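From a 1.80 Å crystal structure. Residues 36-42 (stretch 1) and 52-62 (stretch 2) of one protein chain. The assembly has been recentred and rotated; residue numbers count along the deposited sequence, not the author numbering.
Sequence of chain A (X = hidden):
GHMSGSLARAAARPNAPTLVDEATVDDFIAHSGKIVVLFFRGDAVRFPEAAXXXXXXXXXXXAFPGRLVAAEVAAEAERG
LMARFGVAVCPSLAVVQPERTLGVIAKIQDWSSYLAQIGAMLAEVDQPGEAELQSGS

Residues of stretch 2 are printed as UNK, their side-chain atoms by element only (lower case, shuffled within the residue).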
ATOM      1  N   VAL A  36      -1.760  -2.538  -9.492  1.00  9.88           N
ATOM      2  CA  VAL A  36      -1.308  -1.607 -10.481  1.00  9.46           C
ATOM      3  C   VAL A  36      -0.002  -2.026 -11.140  1.00  8.99           C
ATOM      4  O   VAL A  36       0.956  -2.407 -10.487  1.00  8.37           O
ATOM      5  CB  VAL A  36      -1.183  -0.201  -9.844  1.00  8.96           C
ATOM      6  CG1 VAL A  36      -0.613   0.805 -10.879  1.00 10.83           C
ATOM      7  CG2 VAL A  36      -2.607   0.229  -9.302  1.00  9.54           C
ATOM      8  N   VAL A  37       0.024  -1.931 -12.461  1.00  8.47           N
ATOM      9  CA  VAL A  37       1.238  -2.145 -13.219  1.00  8.38           C
ATOM     10  C   VAL A  37       1.716  -0.769 -13.725  1.00  9.14           C
ATOM     11  O   VAL A  37       1.062  -0.132 -14.587  1.00  9.58           O
ATOM     12  CB  VAL A  37       1.011  -3.104 -14.374  1.00  8.87           C
ATOM     13  CG1 VAL A  37       2.345  -3.394 -15.108  1.00  8.96           C
ATOM     14  CG2 VAL A  37       0.396  -4.423 -13.862  1.00  8.93           C
ATOM     15  N   LEU A  38       2.835  -0.306 -13.180  1.00  9.22           N
ATOM     16  CA  LEU A  38       3.415   0.952 -13.605  1.00  9.11           C
ATOM     17  C   LEU A  38       4.475   0.649 -14.623  1.00  8.40           C
ATOM     18  O   LEU A  38       5.376  -0.153 -14.355  1.00  9.87           O
ATOM     19  CB  LEU A  38       4.074   1.704 -12.453  1.00 10.17           C
ATOM     20  CG  LEU A  38       3.184   2.178 -11.316  1.00 12.41           C
ATOM     21  CD1 LEU A  38       4.075   2.840 -10.232  1.00 11.89           C
ATOM     22  CD2 LEU A  38       2.056   3.040 -11.840  1.00 11.43           C
ATOM     23  N   PHE A  39       4.337   1.301 -15.774  1.00  7.85           N
ATOM     24  CA  PHE A  39       5.219   1.172 -16.928  1.00  7.89           C
ATOM     25  C   PHE A  39       6.200   2.331 -16.964  1.00  8.45           C
ATOM     26  O   PHE A  39       5.809   3.483 -17.176  1.00  8.18           O
ATOM     27  CB  PHE A  39       4.376   1.140 -18.212  1.00  7.35           C
ATOM     28  CG  PHE A  39       5.168   1.184 -19.475  1.00  8.18           C
ATOM     29  CD1 PHE A  39       6.351   0.499 -19.614  1.00  6.48           C
ATOM     30  CD2 PHE A  39       4.653   1.868 -20.582  1.00  8.89           C
ATOM     31  CE1 PHE A  39       7.052   0.541 -20.851  1.00  7.91           C
ATOM     32  CE2 PHE A  39       5.319   1.910 -21.752  1.00 10.90           C
ATOM     33  CZ  PHE A  39       6.531   1.245 -21.890  1.00  8.52           C
ATOM     34  N   PHE A  40       7.478   1.982 -16.761  1.00  8.95           N
ATOM     35  CA  PHE A  40       8.618   2.899 -16.969  1.00  9.18           C
ATOM     36  C   PHE A  40       9.208   2.647 -18.346  1.00  8.80           C
ATOM     37  O   PHE A  40       9.766   1.560 -18.639  1.00  8.34           O
ATOM     38  CB  PHE A  40       9.667   2.669 -15.891  1.00  9.01           C
ATOM     39  CG  PHE A  40       9.187   3.021 -14.499  1.00  9.43           C
ATOM     40  CD1 PHE A  40       9.480   4.274 -13.940  1.00 11.24           C
ATOM     41  CD2 PHE A  40       8.409   2.130 -13.746  1.00  8.40           C
ATOM     42  CE1 PHE A  40       9.067   4.594 -12.642  1.00  8.09           C
ATOM     43  CE2 PHE A  40       7.934   2.479 -12.485  1.00  7.38           C
ATOM     44  CZ  PHE A  40       8.249   3.718 -11.942  1.00  9.14           C
ATOM     45  N   ARG A  41       9.018   3.642 -19.203  1.00 10.09           N
ATOM     46  CA  ARG A  41       9.333   3.536 -20.615  1.00 10.12           C
ATOM     47  C   ARG A  41      10.762   3.956 -20.892  1.00 12.56           C
ATOM     48  O   ARG A  41      11.621   3.116 -21.137  1.00 12.84           O
ATOM     49  CB  ARG A  41       8.332   4.382 -21.452  1.00 11.00           C
ATOM     50  CG  ARG A  41       8.610   4.305 -22.952  1.00  9.99           C
ATOM     51  CD  ARG A  41       7.848   5.356 -23.742  1.00 10.86           C
ATOM     52  NE  ARG A  41       6.399   5.128 -23.814  1.00 11.25           N
ATOM     53  CZ  ARG A  41       5.757   4.405 -24.738  1.00 10.01           C
ATOM     54  NH1 ARG A  41       6.409   3.816 -25.735  1.00 12.05           N
ATOM     55  NH2 ARG A  41       4.438   4.331 -24.666  1.00  9.25           N
ATOM     56  N   GLY A  42      11.022   5.260 -20.810  1.00 13.48           N
ATOM     57  CA  GLY A  42      12.304   5.809 -21.177  1.00 14.66           C
ATOM     58  C   GLY A  42      12.363   6.481 -22.538  1.00 15.27           C
ATOM     59  O   GLY A  42      11.506   6.294 -23.408  1.00 15.76           O
ATOM     60  N   UNK A  52       8.038  -1.690 -27.568  1.00 15.15           N
ATOM     61  CA  UNK A  52       7.571  -3.065 -27.683  1.00 15.68           C
ATOM     62  C   UNK A  52       6.824  -3.519 -26.434  1.00 15.88           C
ATOM     63  O   UNK A  52       5.798  -4.248 -26.527  1.00 15.20           O
ATOM     64  c   UNK A  52       8.727  -4.008 -27.973  1.00 16.32           C
ATOM     65  o   UNK A  52       8.707  -3.287 -30.270  1.00 23.83           O
ATOM     66  o   UNK A  52      10.598  -3.986 -29.433  1.00 24.77           O
ATOM     67  c   UNK A  52       9.390  -3.732 -29.322  1.00 20.24           C
ATOM     68  N   UNK A  53       7.315  -3.066 -25.278  1.00 15.14           N
ATOM     69  CA  UNK A  53       6.682  -3.348 -23.987  1.00 15.25           C
ATOM     70  C   UNK A  53       5.365  -2.603 -23.892  1.00 15.39           C
ATOM     71  O   UNK A  53       4.377  -3.132 -23.391  1.00 16.91           O
ATOM     72  c   UNK A  53       7.611  -2.908 -22.827  1.00 15.60           C
ATOM     73  c   UNK A  53       6.314  -4.366 -21.207  1.00 15.59           C
ATOM     74  c   UNK A  53       8.129  -2.885 -20.383  1.00 14.09           C
ATOM     75  c   UNK A  53       7.038  -3.035 -21.397  1.00 14.33           C
ATOM     76  N   UNK A  54       5.348  -1.365 -24.399  1.00 15.17           N
ATOM     77  CA  UNK A  54       4.115  -0.567 -24.464  1.00 14.86           C
ATOM     78  C   UNK A  54       2.972  -1.247 -25.245  1.00 14.68           C
ATOM     79  O   UNK A  54       1.784  -1.174 -24.848  1.00 13.76           O
ATOM     80  c   UNK A  54       4.413   0.807 -25.075  1.00 14.84           C
ATOM     81  N   UNK A  55       3.313  -1.858 -26.363  1.00 15.55           N
ATOM     82  CA  UNK A  55       2.308  -2.521 -27.204  1.00 17.55           C
ATOM     83  C   UNK A  55       1.786  -3.754 -26.505  1.00 17.79           C
ATOM     84  O   UNK A  55       0.592  -4.026 -26.571  1.00 20.23           O
ATOM     85  c   UNK A  55       2.798  -2.853 -28.666  1.00 17.13           C
ATOM     86  c   UNK A  55       3.852  -3.901 -28.675  1.00 20.09           C
ATOM     87  c   UNK A  55       3.300  -1.615 -29.379  1.00 20.60           C
ATOM     88  N   UNK A  56       2.632  -4.483 -25.794  1.00 17.92           N
ATOM     89  CA  UNK A  56       2.156  -5.669 -25.076  1.00 18.42           C
ATOM     90  C   UNK A  56       1.485  -5.425 -23.733  1.00 16.61           C
ATOM     91  O   UNK A  56       0.739  -6.277 -23.248  1.00 15.80           O
ATOM     92  c   UNK A  56       3.731  -7.185 -26.337  1.00 21.11           C
ATOM     93  c   UNK A  56       3.235  -6.797 -24.935  1.00 19.79           C
ATOM     94  c   UNK A  56       4.376  -6.433 -24.010  1.00 18.75           C
ATOM     95  N   UNK A  57       1.666  -4.250 -23.174  1.00 14.65           N
ATOM     96  CA  UNK A  57       1.195  -4.000 -21.802  1.00 14.17           C
ATOM     97  C   UNK A  57      -0.330  -4.182 -21.692  1.00 14.43           C
ATOM     98  O   UNK A  57      -0.793  -4.869 -20.775  1.00 13.59           O
ATOM     99  c   UNK A  57       1.156  -2.076 -19.992  1.00 14.00           C
ATOM    100  c   UNK A  57       1.784  -0.740 -19.793  1.00 14.96           C
ATOM    101  c   UNK A  57       1.623  -2.606 -21.346  1.00 14.15           C
ATOM    102  c   UNK A  57       1.479  -3.051 -18.852  1.00 17.06           C
ATOM    103  N   UNK A  58      -1.120  -3.596 -22.635  1.00 13.77           N
ATOM    104  CA  UNK A  58      -2.572  -3.803 -22.531  1.00 13.78           C
ATOM    105  C   UNK A  58      -2.978  -5.272 -22.698  1.00 12.92           C
ATOM    106  O   UNK A  58      -3.940  -5.694 -22.082  1.00 12.97           O
ATOM    107  c   UNK A  58      -0.778  -2.643 -23.688  1.00 13.87           C
ATOM    108  c   UNK A  58      -2.043  -2.389 -24.385  1.00 15.78           C
ATOM    109  c   UNK A  58      -3.153  -2.923 -23.659  1.00 14.89           C
ATOM    110  N   UNK A  59      -2.203  -6.059 -23.437  1.00 12.92           N
ATOM    111  CA  UNK A  59      -2.475  -7.514 -23.604  1.00 13.21           C
ATOM    112  C   UNK A  59      -2.197  -8.243 -22.307  1.00 13.61           C
ATOM    113  O   UNK A  59      -2.952  -9.132 -21.904  1.00 11.98           O
ATOM    114  c   UNK A  59      -3.110  -8.454 -26.807  1.00 12.08           C
ATOM    115  o   UNK A  59      -3.926  -9.113 -26.157  1.00 13.31           O
ATOM    116  o   UNK A  59      -3.186  -8.342 -28.036  1.00 10.75           O
ATOM    117  c   UNK A  59      -2.019  -7.658 -26.115  1.00 13.36           C
ATOM    118  c   UNK A  59      -1.640  -8.143 -24.718  1.00 13.44           C
ATOM    119  N   UNK A  60      -1.136  -7.809 -21.614  1.00 12.90           N
ATOM    120  CA  UNK A  60      -0.809  -8.366 -20.285  1.00 13.70           C
ATOM    121  C   UNK A  60      -1.879  -8.084 -19.245  1.00 13.53           C
ATOM    122  O   UNK A  60      -2.269  -8.982 -18.489  1.00 12.66           O
ATOM    123  c   UNK A  60       1.231  -9.975 -18.661  1.00 20.53           C
ATOM    124  c   UNK A  60       0.500  -7.781 -19.782  1.00 13.13           C
ATOM    125  c   UNK A  60       1.220  -8.418 -18.616  1.00 14.73           C
ATOM    126  c   UNK A  60       2.675  -7.836 -18.611  1.00 15.14           C
ATOM    127  N   UNK A  61      -2.341  -6.850 -19.198  1.00 13.31           N
ATOM    128  CA  UNK A  61      -3.428  -6.475 -18.282  1.00 13.59           C
ATOM    129  C   UNK A  61      -4.663  -7.368 -18.551  1.00 13.41           C
ATOM    130  O   UNK A  61      -5.319  -7.873 -17.643  1.00 11.74           O
ATOM    131  c   UNK A  61      -5.075  -4.631 -17.626  1.00 13.75           C
ATOM    132  c   UNK A  61      -2.650  -4.076 -18.013  1.00 14.42           C
ATOM    133  c   UNK A  61      -3.814  -4.994 -18.434  1.00 13.56           C
ATOM    134  c   UNK A  61      -1.984  -4.418 -16.658  1.00 12.85           C
ATOM    135  N   UNK A  62      -4.964  -7.549 -19.833  1.00 13.30           N
ATOM    136  CA  UNK A  62      -6.164  -8.268 -20.244  1.00 13.08           C
ATOM    137  C   UNK A  62      -6.105  -9.746 -19.874  1.00 12.72           C
ATOM    138  O   UNK A  62      -7.135 -10.413 -19.778  1.00 15.09           O
ATOM    139  n   UNK A  62      -8.812  -8.021 -21.831  1.00  8.76           N
ATOM    140  o   UNK A  62      -7.770  -9.720 -22.867  1.00 18.06           O
ATOM    141  c   UNK A  62      -7.723  -8.688 -22.198  1.00 14.49           C
ATOM    142  c   UNK A  62      -6.394  -8.111 -21.748  1.00 12.25           C
TER

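Position 52 carries two side-chain carbons, the second bearing two oxygens, and points away from the strand: Asp 52, charged and suited to its exposed place. Position 53 has four carbons, forked at the second, and turns toward the strand. Its fork carbon lies 3.6 Å from Phe 39 CE1. This is Leu 53, whose branching beyond CB lets it reach the aromatic ring.

Position 54 has a single carbon, CB, which lies 3.6 Å from Phe 39 CE2 and 3.5 Å from Arg 41 NH2. It is Ala 54. The small side chain accompanies a close backbone approach, 7.7 Å between Arg 41 CA and Ala 54 CA, and its methyl touches both phenyl ring and guanidinium, which lie next to each other.

Positions 55 and 56 each show one carbon carrying two more. They are Val 55 and Val 56, both with chi1 in the m well. Neither meets the strand, so this contact asks nothing particular of their side chains.

Position 57 again has four carbons forked at the second, directed toward the strand. One terminal methyl is 3.6 Å from Phe 39 CB, the other 3.9 Å from Val 37 CG1. Leu 57 thus uses CD2 for the phenylalanine and CD1 for the valine, its fork spanning two inward-facing strand residues.

At position 58 three carbons close a ring onto the backbone nitrogen, out of reach of the strand. Pro 58 has no amide hydrogen to give to the preceding turn, and the helix is kinked here. Position 59 has three carbons, the third carrying two oxygens. Glu 59 also lies out of reach, its carboxylate exposed.

Position 60 has four carbons forked at the second; though its CA-to-CB bond points toward the strand, its nearest side-chain atom, a terminal methyl carbon, is still 5.7 Å from Val 37 CG1. Leu 60 is buried without contacting stretch 1. Position 61 has four carbons forked at the first, one arm two carbons long. That arm ends 3.7 Å from Val 37 CG2. In Ile 61 the CA-to-CB bond points sideways, but the long arm brings CD1 to the valine. Position 62 has two carbons, the second bearing one oxygen and one nitrogen: Asn 62, polar and exposed.

The helix runs nearly antiparallel to the strand, at 168°. Alternation along the strand directs Val 37 and Phe 39 toward Leu 53, Ala 54, Leu 57 and Ile 61. No hydrogen bond crosses; apolar packing dominates the 332 Å² buried.

Stretch 2 (52-62) DLAVVLPELIN
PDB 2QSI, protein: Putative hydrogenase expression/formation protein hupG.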